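Local structure of lipolytic enzyme, G-D-S-L family (7BR2) at residues D230-Q242 against K245-I257. The protein metabolises the drug diltiazem in a gut bacterium, as a serine esterase of the GDSL (SGNH hydrolase) family. Residues are numbered along the deposited sequence; the frame is centred on the assembly and turned at random.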
ATOM      1  N   ASP A 230       2.580 -14.999  11.032  1.00 45.27           N
ATOM      2  CA  ASP A 230       3.538 -15.632  10.144  1.00 47.09           C
ATOM      3  C   ASP A 230       2.847 -16.087   8.872  1.00 42.37           C
ATOM      4  O   ASP A 230       1.680 -16.488   8.886  1.00 43.57           O
ATOM      5  CB  ASP A 230       4.151 -16.858  10.826  1.00 47.61           C
ATOM      6  CG  ASP A 230       5.286 -16.509  11.758  1.00 51.43           C
ATOM      7  OD1 ASP A 230       5.817 -15.393  11.671  1.00 50.56           O
ATOM      8  OD2 ASP A 230       5.627 -17.358  12.609  1.00 50.71           O
ATOM      9  N   VAL A 231       3.600 -16.073   7.776  1.00 37.99           N
ATOM     10  CA  VAL A 231       3.123 -16.699   6.548  1.00 37.69           C
ATOM     11  C   VAL A 231       2.840 -18.173   6.800  1.00 41.85           C
ATOM     12  O   VAL A 231       1.733 -18.670   6.560  1.00 39.39           O
ATOM     13  CB  VAL A 231       4.154 -16.520   5.420  1.00 35.22           C
ATOM     14  CG1 VAL A 231       3.668 -17.191   4.152  1.00 32.18           C
ATOM     15  CG2 VAL A 231       4.479 -15.042   5.202  1.00 33.29           C
ATOM     16  N   ALA A 232       3.832 -18.875   7.334  1.00 41.98           N
ATOM     17  CA  ALA A 232       3.697 -20.247   7.795  1.00 40.87           C
ATOM     18  C   ALA A 232       4.860 -20.519   8.737  1.00 41.41           C
ATOM     19  O   ALA A 232       5.892 -19.846   8.691  1.00 41.64           O
ATOM     20  CB  ALA A 232       3.678 -21.247   6.633  1.00 34.08           C
ATOM     21  N   ASN A 233       4.672 -21.494   9.613  1.00 40.67           N
ATOM     22  CA  ASN A 233       5.677 -21.830  10.623  1.00 46.26           C
ATOM     23  C   ASN A 233       5.705 -23.350  10.728  1.00 46.18           C
ATOM     24  O   ASN A 233       4.793 -23.957  11.298  1.00 42.61           O
ATOM     25  CB  ASN A 233       5.341 -21.168  11.960  1.00 50.48           C
ATOM     26  CG  ASN A 233       6.549 -21.060  12.890  1.00 49.45           C
ATOM     27  OD1 ASN A 233       7.558 -21.725  12.695  1.00 55.92           O
ATOM     28  ND2 ASN A 233       6.429 -20.234  13.924  1.00 58.49           N
ATOM     29  N   MET A 234       6.723 -23.968  10.144  1.00 40.32           N
ATOM     30  CA  MET A 234       6.830 -25.417  10.170  1.00 46.45           C
ATOM     31  C   MET A 234       8.118 -25.824  10.879  1.00 48.22           C
ATOM     32  O   MET A 234       9.178 -25.210  10.690  1.00 41.11           O
ATOM     33  CB  MET A 234       6.790 -26.019   8.764  1.00 42.17           C
ATOM     34  CG  MET A 234       8.020 -25.715   7.953  1.00 46.77           C
ATOM     35  SD  MET A 234       7.712 -25.773   6.193  1.00 45.97           S
ATOM     36  CE  MET A 234       7.822 -24.027   5.819  1.00 32.97           C
ATOM     37  N   GLU A 235       8.004 -26.865  11.697  1.00 47.78           N
ATOM     38  CA  GLU A 235       9.127 -27.448  12.413  1.00 49.94           C
ATOM     39  C   GLU A 235       9.064 -28.951  12.231  1.00 48.86           C
ATOM     40  O   GLU A 235       8.077 -29.581  12.639  1.00 50.17           O
ATOM     41  CB  GLU A 235       9.104 -27.107  13.902  1.00 50.58           C
ATOM     42  CG  GLU A 235      10.388 -27.488  14.629  1.00 51.03           C
ATOM     43  CD  GLU A 235      10.326 -27.231  16.128  1.00 56.21           C
ATOM     44  OE1 GLU A 235       9.660 -26.263  16.565  1.00 54.92           O
ATOM     45  OE2 GLU A 235      10.951 -28.013  16.874  1.00 58.54           O
ATOM     46  N   ILE A 236      10.110 -29.507  11.618  1.00 42.87           N
ATOM     47  CA  ILE A 236      10.262 -30.936  11.376  1.00 52.60           C
ATOM     48  C   ILE A 236      11.442 -31.456  12.190  1.00 55.65           C
ATOM     49  O   ILE A 236      12.564 -30.945  12.073  1.00 49.83           O
ATOM     50  CB  ILE A 236      10.464 -31.238   9.879  1.00 44.74           C
ATOM     51  CG1 ILE A 236       9.189 -30.950   9.079  1.00 46.41           C
ATOM     52  CG2 ILE A 236      10.978 -32.658   9.685  1.00 49.09           C
ATOM     53  CD1 ILE A 236       9.058 -29.533   8.577  1.00 47.11           C
ATOM     54  N   ASN A 237      11.197 -32.489  12.990  1.00 53.61           N
ATOM     55  CA  ASN A 237      12.280 -33.207  13.646  1.00 58.30           C
ATOM     56  C   ASN A 237      12.735 -34.353  12.752  1.00 54.68           C
ATOM     57  O   ASN A 237      11.958 -35.267  12.455  1.00 55.92           O
ATOM     58  CB  ASN A 237      11.854 -33.687  15.037  1.00 61.04           C
ATOM     59  CG  ASN A 237      12.943 -34.490  15.737  1.00 60.32           C
ATOM     60  OD1 ASN A 237      13.305 -35.578  15.289  1.00 57.18           O
ATOM     61  ND2 ASN A 237      13.537 -33.911  16.777  1.00 60.35           N
ATOM     62  N   ALA A 238      14.006 -34.311  12.348  1.00 54.33           N
ATOM     63  CA  ALA A 238      14.499 -35.276  11.374  1.00 58.18           C
ATOM     64  C   ALA A 238      14.563 -36.689  11.938  1.00 63.35           C
ATOM     65  O   ALA A 238      14.292 -37.651  11.214  1.00 61.64           O
ATOM     66  CB  ALA A 238      15.871 -34.842  10.857  1.00 55.87           C
ATOM     67  N   ASN A 239      14.859 -36.840  13.228  1.00 62.41           N
ATOM     68  CA  ASN A 239      14.987 -38.184  13.777  1.00 66.72           C
ATOM     69  C   ASN A 239      13.643 -38.844  14.066  1.00 66.37           C
ATOM     70  O   ASN A 239      13.573 -40.076  14.122  1.00 68.38           O
ATOM     71  CB  ASN A 239      15.819 -38.152  15.059  1.00 61.61           C
ATOM     72  CG  ASN A 239      17.167 -37.469  14.868  1.00 66.79           C
ATOM     73  OD1 ASN A 239      17.577 -36.651  15.692  1.00 62.15           O
ATOM     74  ND2 ASN A 239      17.867 -37.810  13.780  1.00 67.05           N
ATOM     75  N   LYS A 240      12.566 -38.071  14.179  1.00 60.87           N
ATOM     76  CA  LYS A 240      11.265 -38.644  14.492  1.00 65.81           C
ATOM     77  C   LYS A 240      10.390 -38.780  13.258  1.00 67.91           C
ATOM     78  O   LYS A 240       9.479 -39.617  13.241  1.00 68.66           O
ATOM     79  CB  LYS A 240      10.554 -37.808  15.559  1.00 70.21           C
ATOM     80  CG  LYS A 240      11.172 -37.958  16.955  1.00 65.63           C
ATOM     81  CD  LYS A 240      10.199 -37.603  18.081  1.00 72.07           C
ATOM     82  CE  LYS A 240      10.129 -36.104  18.353  1.00 71.87           C
ATOM     83  NZ  LYS A 240       9.455 -35.814  19.660  1.00 63.41           N
ATOM     84  N   LYS A 241      10.636 -37.963  12.237  1.00 66.35           N
ATOM     85  CA  LYS A 241       9.919 -38.044  10.970  1.00 65.55           C
ATOM     86  C   LYS A 241       8.458 -37.607  11.069  1.00 64.82           C
ATOM     87  O   LYS A 241       7.625 -38.024  10.261  1.00 62.16           O
ATOM     88  CB  LYS A 241      10.040 -39.446  10.366  1.00 71.23           C
ATOM     89  CG  LYS A 241      11.350 -39.648   9.611  1.00 69.17           C
ATOM     90  CD  LYS A 241      11.250 -40.857   8.706  1.00 66.57           C
ATOM     91  CE  LYS A 241       9.882 -40.876   8.031  1.00 65.20           C
ATOM     92  NZ  LYS A 241       9.602 -42.095   7.229  1.00 62.85           N
ATOM     93  N   GLN A 242       8.108 -36.800  12.067  1.00 65.35           N
ATOM     94  CA  GLN A 242       6.797 -36.169  12.081  1.00 68.53           C
ATOM     95  C   GLN A 242       7.001 -34.668  12.233  1.00 63.82           C
ATOM     96  O   GLN A 242       8.084 -34.203  12.599  1.00 59.69           O
ATOM     97  CB  GLN A 242       5.880 -36.716  13.195  1.00 75.87           C
ATOM     98  CG  GLN A 242       4.850 -37.758  12.695  1.00 76.76           C
ATOM     99  CD  GLN A 242       3.457 -37.618  13.326  1.00 74.10           C
ATOM    100  OE1 GLN A 242       2.874 -38.600  13.802  1.00 65.14           O
ATOM    101  NE2 GLN A 242       2.915 -36.403  13.305  1.00 71.27           N
ATOM    102  N   LYS A 245       5.682 -28.721  14.214  1.00 50.65           N
ATOM    103  CA  LYS A 245       4.885 -27.516  14.060  1.00 47.19           C
ATOM    104  C   LYS A 245       4.444 -27.403  12.608  1.00 49.57           C
ATOM    105  O   LYS A 245       5.258 -27.573  11.695  1.00 37.01           O
ATOM    106  CB  LYS A 245       5.713 -26.287  14.465  1.00 51.89           C
ATOM    107  CG  LYS A 245       4.968 -25.143  15.104  1.00 49.49           C
ATOM    108  CD  LYS A 245       5.973 -24.072  15.539  1.00 55.16           C
ATOM    109  CE  LYS A 245       6.061 -23.940  17.058  1.00 53.76           C
ATOM    110  NZ  LYS A 245       6.895 -22.766  17.461  1.00 52.96           N
ATOM    111  N   ALA A 246       3.157 -27.117  12.401  1.00 44.87           N
ATOM    112  CA  ALA A 246       2.619 -26.944  11.060  1.00 42.87           C
ATOM    113  C   ALA A 246       1.550 -25.849  11.124  1.00 45.67           C
ATOM    114  O   ALA A 246       0.352 -26.088  10.966  1.00 44.07           O
ATOM    115  CB  ALA A 246       2.060 -28.256  10.510  1.00 38.35           C
ATOM    116  N   GLU A 247       1.997 -24.624  11.400  1.00 38.64           N
ATOM    117  CA  GLU A 247       1.120 -23.472  11.521  1.00 39.57           C
ATOM    118  C   GLU A 247       0.945 -22.840  10.143  1.00 46.53           C
ATOM    119  O   GLU A 247       1.934 -22.522   9.464  1.00 43.24           O
ATOM    120  CB  GLU A 247       1.705 -22.465  12.515  1.00 45.45           C
ATOM    121  CG  GLU A 247       1.728 -22.986  13.945  1.00 50.96           C
ATOM    122  CD  GLU A 247       2.570 -22.141  14.891  1.00 53.71           C
ATOM    123  OE1 GLU A 247       2.646 -22.493  16.086  1.00 59.69           O
ATOM    124  OE2 GLU A 247       3.228 -21.185  14.428  1.00 57.55           O
ATOM    125  N   GLY A 248      -0.309 -22.671   9.734  1.00 41.38           N
ATOM    126  CA  GLY A 248      -0.588 -22.110   8.432  1.00 40.82           C
ATOM    127  C   GLY A 248      -0.189 -23.000   7.284  1.00 43.15           C
ATOM    128  O   GLY A 248      -0.006 -22.511   6.168  1.00 41.12           O
ATOM    129  N   CYS A 249      -0.043 -24.299   7.525  1.00 42.99           N
ATOM    130  CA  CYS A 249       0.342 -25.213   6.462  1.00 42.26           C
ATOM    131  C   CYS A 249      -0.008 -26.640   6.864  1.00 42.22           C
ATOM    132  O   CYS A 249      -0.456 -26.914   7.980  1.00 43.08           O
ATOM    133  CB  CYS A 249       1.833 -25.097   6.135  1.00 38.19           C
ATOM    134  SG  CYS A 249       2.915 -25.431   7.551  1.00 42.46           S
ATOM    135  N   THR A 250       0.183 -27.543   5.912  1.00 38.97           N
ATOM    136  CA  THR A 250       0.100 -28.977   6.125  1.00 38.80           C
ATOM    137  C   THR A 250       1.449 -29.580   5.730  1.00 38.52           C
ATOM    138  O   THR A 250       1.945 -29.319   4.626  1.00 36.65           O
ATOM    139  CB  THR A 250      -1.051 -29.580   5.311  1.00 46.18           C
ATOM    140  OG1 THR A 250      -2.304 -29.043   5.773  1.00 42.11           O
ATOM    141  CG2 THR A 250      -1.084 -31.092   5.469  1.00 44.93           C
ATOM    142  N   ILE A 251       2.073 -30.324   6.655  1.00 43.06           N
ATOM    143  CA  ILE A 251       3.296 -31.083   6.388  1.00 38.62           C
ATOM    144  C   ILE A 251       2.925 -32.555   6.260  1.00 42.29           C
ATOM    145  O   ILE A 251       2.196 -33.094   7.100  1.00 40.18           O
ATOM    146  CB  ILE A 251       4.347 -30.887   7.500  1.00 41.49           C
ATOM    147  CG1 ILE A 251       4.721 -29.413   7.687  1.00 39.82           C
ATOM    148  CG2 ILE A 251       5.598 -31.741   7.232  1.00 32.40           C
ATOM    149  CD1 ILE A 251       5.327 -28.773   6.469  1.00 42.30           C
ATOM    150  N   SER A 252       3.424 -33.216   5.220  1.00 38.46           N
ATOM    151  CA  SER A 252       3.130 -34.635   5.065  1.00 37.62           C
ATOM    152  C   SER A 252       4.258 -35.296   4.281  1.00 41.77           C
ATOM    153  O   SER A 252       5.199 -34.639   3.835  1.00 41.13           O
ATOM    154  CB  SER A 252       1.763 -34.854   4.407  1.00 40.11           C
ATOM    155  OG  SER A 252       1.743 -34.395   3.068  1.00 39.88           O
ATOM    156  N   ASN A 253       4.167 -36.617   4.139  1.00 41.21           N
ATOM    157  CA  ASN A 253       5.146 -37.414   3.404  1.00 46.27           C
ATOM    158  C   ASN A 253       6.593 -37.107   3.802  1.00 45.97           C
ATOM    159  O   ASN A 253       7.489 -37.026   2.960  1.00 46.54           O
ATOM    160  CB  ASN A 253       4.952 -37.200   1.902  1.00 44.49           C
ATOM    161  CG  ASN A 253       5.585 -38.286   1.067  1.00 53.43           C
ATOM    162  OD1 ASN A 253       6.114 -39.262   1.588  1.00 59.54           O
ATOM    163  ND2 ASN A 253       5.540 -38.117  -0.245  1.00 56.24           N
ATOM    164  N   ILE A 254       6.834 -37.002   5.106  1.00 45.51           N
ATOM    165  CA  ILE A 254       8.199 -36.881   5.596  1.00 39.66           C
ATOM    166  C   ILE A 254       8.929 -38.188   5.319  1.00 47.13           C
ATOM    167  O   ILE A 254       8.494 -39.264   5.743  1.00 49.16           O
ATOM    168  CB  ILE A 254       8.216 -36.532   7.087  1.00 44.63           C
ATOM    169  CG1 ILE A 254       7.290 -35.343   7.355  1.00 47.11           C
ATOM    170  CG2 ILE A 254       9.631 -36.268   7.562  1.00 50.07           C
ATOM    171  CD1 ILE A 254       7.332 -34.827   8.770  1.00 50.19           C
ATOM    172  N   LYS A 255      10.040 -38.100   4.594  1.00 48.43           N
ATOM    173  CA  LYS A 255      10.814 -39.271   4.224  1.00 51.19           C
ATOM    174  C   LYS A 255      12.288 -38.982   4.457  1.00 48.62           C
ATOM    175  O   LYS A 255      12.748 -37.844   4.308  1.00 51.71           O
ATOM    176  CB  LYS A 255      10.564 -39.648   2.764  1.00 49.74           C
ATOM    177  CG  LYS A 255       9.157 -40.156   2.516  1.00 51.52           C
ATOM    178  CD  LYS A 255       8.886 -41.461   3.245  1.00 57.45           C
ATOM    179  CE  LYS A 255       7.461 -41.972   2.993  1.00 61.45           C
ATOM    180  NZ  LYS A 255       6.859 -42.641   4.201  1.00 61.78           N
ATOM    181  N   LYS A 256      13.023 -40.030   4.819  1.00 51.40           N
ATOM    182  CA  LYS A 256      14.462 -39.962   5.046  1.00 49.61           C
ATOM    183  C   LYS A 256      15.144 -40.987   4.159  1.00 45.42           C
ATOM    184  O   LYS A 256      14.776 -42.164   4.169  1.00 50.98           O
ATOM    185  CB  LYS A 256      14.815 -40.209   6.506  1.00 54.62           C
ATOM    186  CG  LYS A 256      15.573 -39.070   7.127  1.00 58.13           C
ATOM    187  CD  LYS A 256      15.299 -39.007   8.616  1.00 66.38           C
ATOM    188  CE  LYS A 256      16.532 -39.369   9.435  1.00 65.30           C
ATOM    189  NZ  LYS A 256      16.187 -40.094  10.698  1.00 65.60           N
ATOM    190  N   ILE A 257      16.092 -40.531   3.356  1.00 50.11           N
ATOM    191  CA  ILE A 257      16.800 -41.376   2.408  1.00 53.01           C
ATOM    192  C   ILE A 257      18.293 -41.137   2.635  1.00 58.66           C
ATOM    193  O   ILE A 257      18.818 -40.072   2.286  1.00 54.28           O
ATOM    194  CB  ILE A 257      16.387 -41.072   0.956  1.00 55.45           C
ATOM    195  CG1 ILE A 257      14.881 -41.292   0.750  1.00 57.17           C
ATOM    196  CG2 ILE A 257      17.133 -41.931  -0.033  1.00 57.02           C
ATOM    197  CD1 ILE A 257      14.236 -40.376  -0.303  1.00 60.12           C
TER
HETATM  198  O   HOH W   1       0.841 -20.277   4.800  1.00 35.37           O
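N233 and E247 face each other as an antiparallel hydrogen-bonded pair. N233 N donates to E247 O, and E247 N donates back to N233 O, both at 2.9 Å. On one face of this beta hairpin the two side chains run side by side, pointing the same way. The amide and carboxylate planes stand 88° apart, and E247 OE2 lies 3.2 Å from N233 CB. N233 CG is anti to the backbone N (chi1 -160°). That places the amide against K245 CD. E235 and K245 form the next hydrogen-bonded pair, their CB atoms 3.5 Å apart.

The chain then turns at G248, and strand 249-257 runs under the other face. There M234 and I251 cross at about a right angle, with M234 SD 3.8 Å from I251 CD1. I236 CG1 rests on I251 CG2, and Y265 and F263 of strand 260-267 extend this apolar layer. I254 CD1 reaches the backbone of Q242, 3.5 Å from its C atom.

K256 NZ donates to A238 O (3.1 Å) from above the carbonyl plane. With an alanine in place of K256, A238 O is likely to lose this donor and K241 CG its neighbour K256 CD. Backbone bonds thus fix the hairpin, apolar contacts join the two sheets, and the K256 bond ties the far end of strand 249-257 to the loop after strand 232-237.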